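Local coordinates for hypothetical protein ebhA (Staphylococcus aureus, PDB 2DGJ) that probably acts as a cell wall-associated adhesin that binds extracellular matrix, this piece being a rod-like string of three-helix bundles, at residues A82-N87 / G104-A109; Y22-Q27 / T110-V115. All blocks are in the same frame, centred on the assembly; numbering follows the deposited sequence.

Interaction 1: residues A82-N87 / G104-A109; sequences AAARQN and GQINQA. With ACY (acetic acid), chain D.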
loop_
_atom_site.group_PDB
_atom_site.type_symbol
_atom_site.label_atom_id
_atom_site.label_comp_id
_atom_site.label_asym_id
_atom_site.label_seq_id
_atom_site.Cartn_x
_atom_site.Cartn_y
_atom_site.Cartn_z
ATOM N N ALA A 82 -15.277 -5.373 -3.164
ATOM C CA ALA A 82 -16.390 -5.224 -2.238
ATOM C C ALA A 82 -15.998 -4.214 -1.161
ATOM O O ALA A 82 -16.780 -3.335 -0.793
ATOM C CB ALA A 82 -16.726 -6.581 -1.612
ATOM N N ALA A 83 -14.771 -4.346 -0.672
ATOM C CA ALA A 83 -14.244 -3.463 0.358
ATOM C C ALA A 83 -14.195 -2.023 -0.148
ATOM O O ALA A 83 -14.550 -1.090 0.569
ATOM C CB ALA A 83 -12.844 -3.930 0.782
ATOM N N ALA A 84 -13.769 -1.852 -1.394
ATOM C CA ALA A 84 -13.671 -0.527 -1.989
ATOM C C ALA A 84 -15.042 0.116 -2.143
ATOM O O ALA A 84 -15.221 1.302 -1.860
ATOM C CB ALA A 84 -12.979 -0.618 -3.345
ATOM N N ARG A 85 -16.015 -0.669 -2.590
ATOM C CA ARG A 85 -17.359 -0.145 -2.781
ATOM C C ARG A 85 -17.936 0.293 -1.442
ATOM O O ARG A 85 -18.594 1.323 -1.347
ATOM C CB ARG A 85 -18.263 -1.200 -3.427
ATOM C CG ARG A 85 -17.777 -1.702 -4.787
ATOM C CD ARG A 85 -18.910 -2.355 -5.576
ATOM N NE ARG A 85 -18.433 -2.947 -6.823
ATOM C CZ ARG A 85 -17.887 -4.157 -6.919
ATOM N NH1 ARG A 85 -17.744 -4.921 -5.843
ATOM N NH2 ARG A 85 -17.444 -4.589 -8.091
ATOM N N GLN A 86 -17.665 -0.490 -0.405
ATOM C CA GLN A 86 -18.145 -0.183 0.933
ATOM C C GLN A 86 -17.546 1.139 1.389
ATOM O O GLN A 86 -18.253 1.997 1.918
ATOM C CB GLN A 86 -17.757 -1.300 1.909
ATOM C CG GLN A 86 -18.127 -1.026 3.358
ATOM C CD GLN A 86 -19.591 -0.670 3.534
ATOM O OE1 GLN A 86 -20.478 -1.329 2.986
ATOM N NE2 GLN A 86 -19.854 0.373 4.314
ATOM N N ASN A 87 -16.242 1.297 1.172
ATOM C CA ASN A 87 -15.541 2.517 1.552
ATOM C C ASN A 87 -16.021 3.707 0.725
ATOM O O ASN A 87 -16.233 4.794 1.252
ATOM C CB ASN A 87 -14.036 2.348 1.345
ATOM C CG ASN A 87 -13.251 3.573 1.776
ATOM O OD1 ASN A 87 -12.985 3.770 2.961
ATOM N ND2 ASN A 87 -12.890 4.416 0.816
ATOM N N GLY A 104 -16.719 2.975 -11.213
ATOM C CA GLY A 104 -16.375 2.343 -12.471
ATOM C C GLY A 104 -14.959 1.807 -12.462
ATOM O O GLY A 104 -14.705 0.695 -12.925
ATOM N N GLN A 105 -14.032 2.598 -11.931
ATOM C CA GLN A 105 -12.636 2.181 -11.863
ATOM C C GLN A 105 -12.504 0.974 -10.941
ATOM O O GLN A 105 -11.632 0.131 -11.135
ATOM C CB GLN A 105 -11.756 3.331 -11.361
ATOM C CG GLN A 105 -11.791 4.554 -12.271
ATOM C CD GLN A 105 -10.924 5.695 -11.771
ATOM O OE1 GLN A 105 -11.082 6.165 -10.642
ATOM N NE2 GLN A 105 -10.004 6.149 -12.615
ATOM N N ILE A 106 -13.373 0.897 -9.937
ATOM C CA ILE A 106 -13.358 -0.229 -9.007
ATOM C C ILE A 106 -13.785 -1.484 -9.763
ATOM O O ILE A 106 -13.157 -2.536 -9.655
ATOM C CB ILE A 106 -14.337 -0.003 -7.831
ATOM C CG1 ILE A 106 -13.774 1.049 -6.873
ATOM C CG2 ILE A 106 -14.599 -1.318 -7.114
ATOM C CD1 ILE A 106 -14.676 1.340 -5.679
ATOM N N ASN A 107 -14.861 -1.365 -10.533
ATOM C CA ASN A 107 -15.367 -2.495 -11.300
ATOM C C ASN A 107 -14.398 -2.911 -12.403
ATOM O O ASN A 107 -14.318 -4.088 -12.759
ATOM C CB ASN A 107 -16.732 -2.160 -11.917
ATOM C CG ASN A 107 -17.785 -1.836 -10.870
ATOM O OD1 ASN A 107 -17.769 -2.380 -9.765
ATOM N ND2 ASN A 107 -18.718 -0.959 -11.219
ATOM N N GLN A 108 -13.655 -1.944 -12.936
ATOM C CA GLN A 108 -12.702 -2.216 -14.006
ATOM C C GLN A 108 -11.335 -2.707 -13.530
ATOM O O GLN A 108 -10.544 -3.196 -14.335
ATOM C CB GLN A 108 -12.512 -0.974 -14.883
ATOM C CG GLN A 108 -13.241 -1.037 -16.216
ATOM C CD GLN A 108 -14.744 -1.099 -16.058
ATOM O OE1 GLN A 108 -15.393 -0.094 -15.765
ATOM N NE2 GLN A 108 -15.307 -2.290 -16.243
ATOM N N ALA A 109 -11.057 -2.570 -12.236
ATOM C CA ALA A 109 -9.777 -3.006 -11.678
ATOM C C ALA A 109 -9.583 -4.514 -11.831
ATOM O O ALA A 109 -10.470 -5.301 -11.511
ATOM C CB ALA A 109 -9.690 -2.615 -10.207
HETATM C C ACY D . -16.791 -7.085 -10.414
HETATM O O ACY D . -15.876 -7.625 -10.994
HETATM O OXT ACY D . -17.206 -7.557 -9.229
HETATM C CH3 ACY D . -17.462 -5.882 -11.025
#
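Ala-84 and Ile-106 meet between two antiparallel helices of a three-helix bundle, in the part of the chain assigned to a GA module. The segment axes run at 174° and lie 10.0 Å apart, a spacing that a methyl and one branched side chain can bridge. On the packed side, CB of Ala-84 points at the partner helix and touches CD1 of Ile-106 at 3.5 Å. Ile-106 has CG1 anti to its carbonyl carbon (chi1 -73°) and an extended chi2, which carries CD1 over to the facing helix. Its other branch, CG2, lies 4.0 Å above one face of the Arg-85 guanidinium, offset toward the rim. Val-115 and Val-118 of helix 112-135 close this layer from the third side, the first against Ala-84 and the second against Ile-106.

The outer side is polar and less enclosed. Arg-85, extended from CG to NE, reaches toward helix 96-108, and its side chain crosses that of Asn-107 at about a right angle. NH2 of Arg-85 also makes a weak bond to OXT of an acetic acid molecule, probably from the crystallisation liquor, which Lys-81 binds too. A single oxygen takes the side-on grip of the guanidinium: OD1 of Asn-107 accepts from Arg-85 NE at 3.1 Å and from Arg-85 NH2 at 2.8 Å, only 6° out of the guanidinium plane.

Interaction 2: residues Y22-Q27 / T110-V115; sequences YRDAEQ and TTVDGV. With SO4 (sulfate ion), chain C.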
loop_
_atom_site.group_PDB
_atom_site.type_symbol
_atom_site.label_atom_id
_atom_site.label_comp_id
_atom_site.label_asym_id
_atom_site.label_seq_id
_atom_site.Cartn_x
_atom_site.Cartn_y
_atom_site.Cartn_z
ATOM N N TYR A 22 -3.431 -16.337 -9.625
ATOM C CA TYR A 22 -2.258 -16.797 -8.894
ATOM C C TYR A 22 -1.660 -15.628 -8.117
ATOM O O TYR A 22 -1.510 -15.685 -6.893
ATOM C CB TYR A 22 -1.211 -17.341 -9.872
ATOM C CG TYR A 22 0.136 -17.623 -9.233
ATOM C CD1 TYR A 22 0.353 -18.781 -8.486
ATOM C CD2 TYR A 22 1.187 -16.712 -9.354
ATOM C CE1 TYR A 22 1.583 -19.027 -7.878
ATOM C CE2 TYR A 22 2.416 -16.946 -8.746
ATOM C CZ TYR A 22 2.611 -18.105 -8.011
ATOM O OH TYR A 22 3.830 -18.345 -7.410
ATOM N N ARG A 23 -1.323 -14.575 -8.855
ATOM C CA ARG A 23 -0.729 -13.355 -8.319
ATOM C C ARG A 23 -1.265 -12.930 -6.952
ATOM O O ARG A 23 -0.513 -12.862 -5.979
ATOM C CB ARG A 23 -0.950 -12.212 -9.303
ATOM C CG ARG A 23 0.306 -11.501 -9.764
ATOM C CD ARG A 23 0.990 -12.235 -10.897
ATOM N NE ARG A 23 1.680 -11.302 -11.783
ATOM C CZ ARG A 23 2.620 -10.441 -11.395
ATOM N NH1 ARG A 23 3.010 -10.382 -10.125
ATOM N NH2 ARG A 23 3.172 -9.630 -12.289
ATOM N N ASP A 24 -2.562 -12.636 -6.889
ATOM C CA ASP A 24 -3.194 -12.190 -5.646
ATOM C C ASP A 24 -3.691 -13.284 -4.714
ATOM O O ASP A 24 -4.322 -12.990 -3.698
ATOM C CB ASP A 24 -4.345 -11.230 -5.956
ATOM C CG ASP A 24 -3.870 -9.941 -6.585
ATOM O OD1 ASP A 24 -2.887 -9.377 -6.067
ATOM O OD2 ASP A 24 -4.471 -9.489 -7.583
ATOM N N ALA A 25 -3.412 -14.542 -5.039
ATOM C CA ALA A 25 -3.829 -15.642 -4.173
ATOM C C ALA A 25 -3.053 -15.511 -2.869
ATOM O O ALA A 25 -2.064 -14.778 -2.804
ATOM C CB ALA A 25 -3.522 -16.978 -4.822
ATOM N N GLU A 26 -3.502 -16.213 -1.835
ATOM C CA GLU A 26 -2.825 -16.151 -0.548
ATOM C C GLU A 26 -1.470 -16.833 -0.694
ATOM O O GLU A 26 -1.349 -17.844 -1.387
ATOM C CB GLU A 26 -3.678 -16.834 0.522
ATOM C CG GLU A 26 -5.111 -16.309 0.560
ATOM C CD GLU A 26 -5.931 -16.862 1.715
ATOM O OE1 GLU A 26 -5.970 -18.100 1.884
ATOM O OE2 GLU A 26 -6.550 -16.059 2.449
ATOM N N GLN A 27 -0.458 -16.267 -0.044
ATOM C CA GLN A 27 0.907 -16.781 -0.111
ATOM C C GLN A 27 1.002 -18.302 -0.070
ATOM O O GLN A 27 1.580 -18.915 -0.962
ATOM C CB GLN A 27 1.751 -16.202 1.025
ATOM C CG GLN A 27 3.255 -16.404 0.841
ATOM C CD GLN A 27 4.050 -15.945 2.050
ATOM O OE1 GLN A 27 3.736 -14.924 2.659
ATOM N NE2 GLN A 27 5.089 -16.692 2.400
ATOM N N THR A 110 -8.409 -4.915 -12.310
ATOM C CA THR A 110 -8.099 -6.328 -12.515
ATOM C C THR A 110 -7.210 -6.944 -11.437
ATOM O O THR A 110 -7.045 -8.163 -11.397
ATOM C CB THR A 110 -7.410 -6.556 -13.871
ATOM O OG1 THR A 110 -6.182 -5.818 -13.909
ATOM C CG2 THR A 110 -8.313 -6.110 -15.014
ATOM N N THR A 111 -6.638 -6.116 -10.566
ATOM C CA THR A 111 -5.774 -6.624 -9.506
ATOM C C THR A 111 -6.149 -6.049 -8.142
ATOM O O THR A 111 -6.798 -5.006 -8.053
ATOM C CB THR A 111 -4.302 -6.288 -9.779
ATOM O OG1 THR A 111 -4.104 -4.872 -9.682
ATOM C CG2 THR A 111 -3.910 -6.753 -11.177
ATOM N N VAL A 112 -5.741 -6.739 -7.081
ATOM C CA VAL A 112 -6.029 -6.276 -5.726
ATOM C C VAL A 112 -5.316 -4.948 -5.492
ATOM O O VAL A 112 -5.845 -4.056 -4.830
ATOM C CB VAL A 112 -5.561 -7.297 -4.669
ATOM C CG1 VAL A 112 -5.747 -6.731 -3.273
ATOM C CG2 VAL A 112 -6.343 -8.596 -4.824
ATOM N N ASP A 113 -4.110 -4.817 -6.040
ATOM C CA ASP A 113 -3.345 -3.585 -5.894
ATOM C C ASP A 113 -4.062 -2.442 -6.604
ATOM O O ASP A 113 -4.099 -1.319 -6.109
ATOM C CB ASP A 113 -1.935 -3.736 -6.479
ATOM C CG ASP A 113 -1.051 -4.637 -5.638
ATOM O OD1 ASP A 113 -1.047 -4.475 -4.400
ATOM O OD2 ASP A 113 -0.350 -5.494 -6.217
ATOM N N GLY A 114 -4.635 -2.742 -7.768
ATOM C CA GLY A 114 -5.357 -1.737 -8.523
ATOM C C GLY A 114 -6.561 -1.225 -7.751
ATOM O O GLY A 114 -6.793 -0.018 -7.669
ATOM N N VAL A 115 -7.328 -2.148 -7.178
ATOM C CA VAL A 115 -8.508 -1.785 -6.403
ATOM C C VAL A 115 -8.123 -0.858 -5.258
ATOM O O VAL A 115 -8.657 0.243 -5.123
ATOM C CB VAL A 115 -9.191 -3.040 -5.815
ATOM C CG1 VAL A 115 -10.353 -2.636 -4.927
ATOM C CG2 VAL A 115 -9.684 -3.935 -6.936
HETATM S S SO4 C . -5.266 -2.771 -12.939
HETATM O O1 SO4 C . -5.700 -3.195 -14.281
HETATM O O2 SO4 C . -5.051 -1.313 -12.930
HETATM O O3 SO4 C . -6.314 -3.112 -11.955
HETATM O O4 SO4 C . -3.993 -3.441 -12.605
#
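Asp-24 and Val-112 carry this small contact, which buries 132 Å² in total and joins a turn in a FIVAR region to the start of a helix in the following GA module. The hydrogen bonding across it comes down to one nearly straight link: the backbone N of Val-112 donates to OD2 of Asp-24 at 3.1 Å, with an angle of 170° at the hydrogen. The donor stands above the carboxylate, 54° out of its plane. The same OD2 accepts from Gln-20 NE2, and this second bond should help fix the rotation of the carboxylate. A negative group beside the first turn of a helix would also be favoured by the helix dipole.

Van der Waals contact accompanies the bond. The two side chains slide past each other in opposite directions, and CG2 of Val-112 sits 3.3 Å from CG of Asp-24. CG1 of Val-112 is anti to the backbone N (chi1 174°), which leaves CG2 beside that N and turned to the carboxylate.

Capping and anion binding occupy Thr-110 and Thr-111. Thr-111 is the N-cap, its OG1 accepting from Gly-114 N at 2.9 Å. A sulfate ion, probably from the crystallisation liquor, receives Thr-110 N on O3 at 2.8 Å and Thr-110 OG1 on O1 at 2.7 Å; Thr-111 adds a weak bond from its N.

In the fold, Asp-24 follows helix 20-23 in the turn leading to helix 27-46, while Val-112 opens helix 112-135, whose Val-115 packs against helix 73-88.

Overall arrangement
The centres of interactions 1 and 2 lie 14 Å apart, and the two meet directly through Val-115 of segment 110-115. Its CG2 is 3.5 Å from Ala-109 CB, and its CG1 is 3.7 Å from Ala-84 CB, so one valine touches both segments of interaction 1. Helix 96-108 leads through the short turn at residues 109-111 into helix 112-135, and along the chain interaction 1 is nested within the loop closed by interaction 2. The first contact joins two helices within the GA module, whereas the second links that module to the preceding FIVAR region, consistent with a rod built from successive bundles. Acetic acid touches both segments of interaction 1, whereas the sulfate is bonded by 110-115.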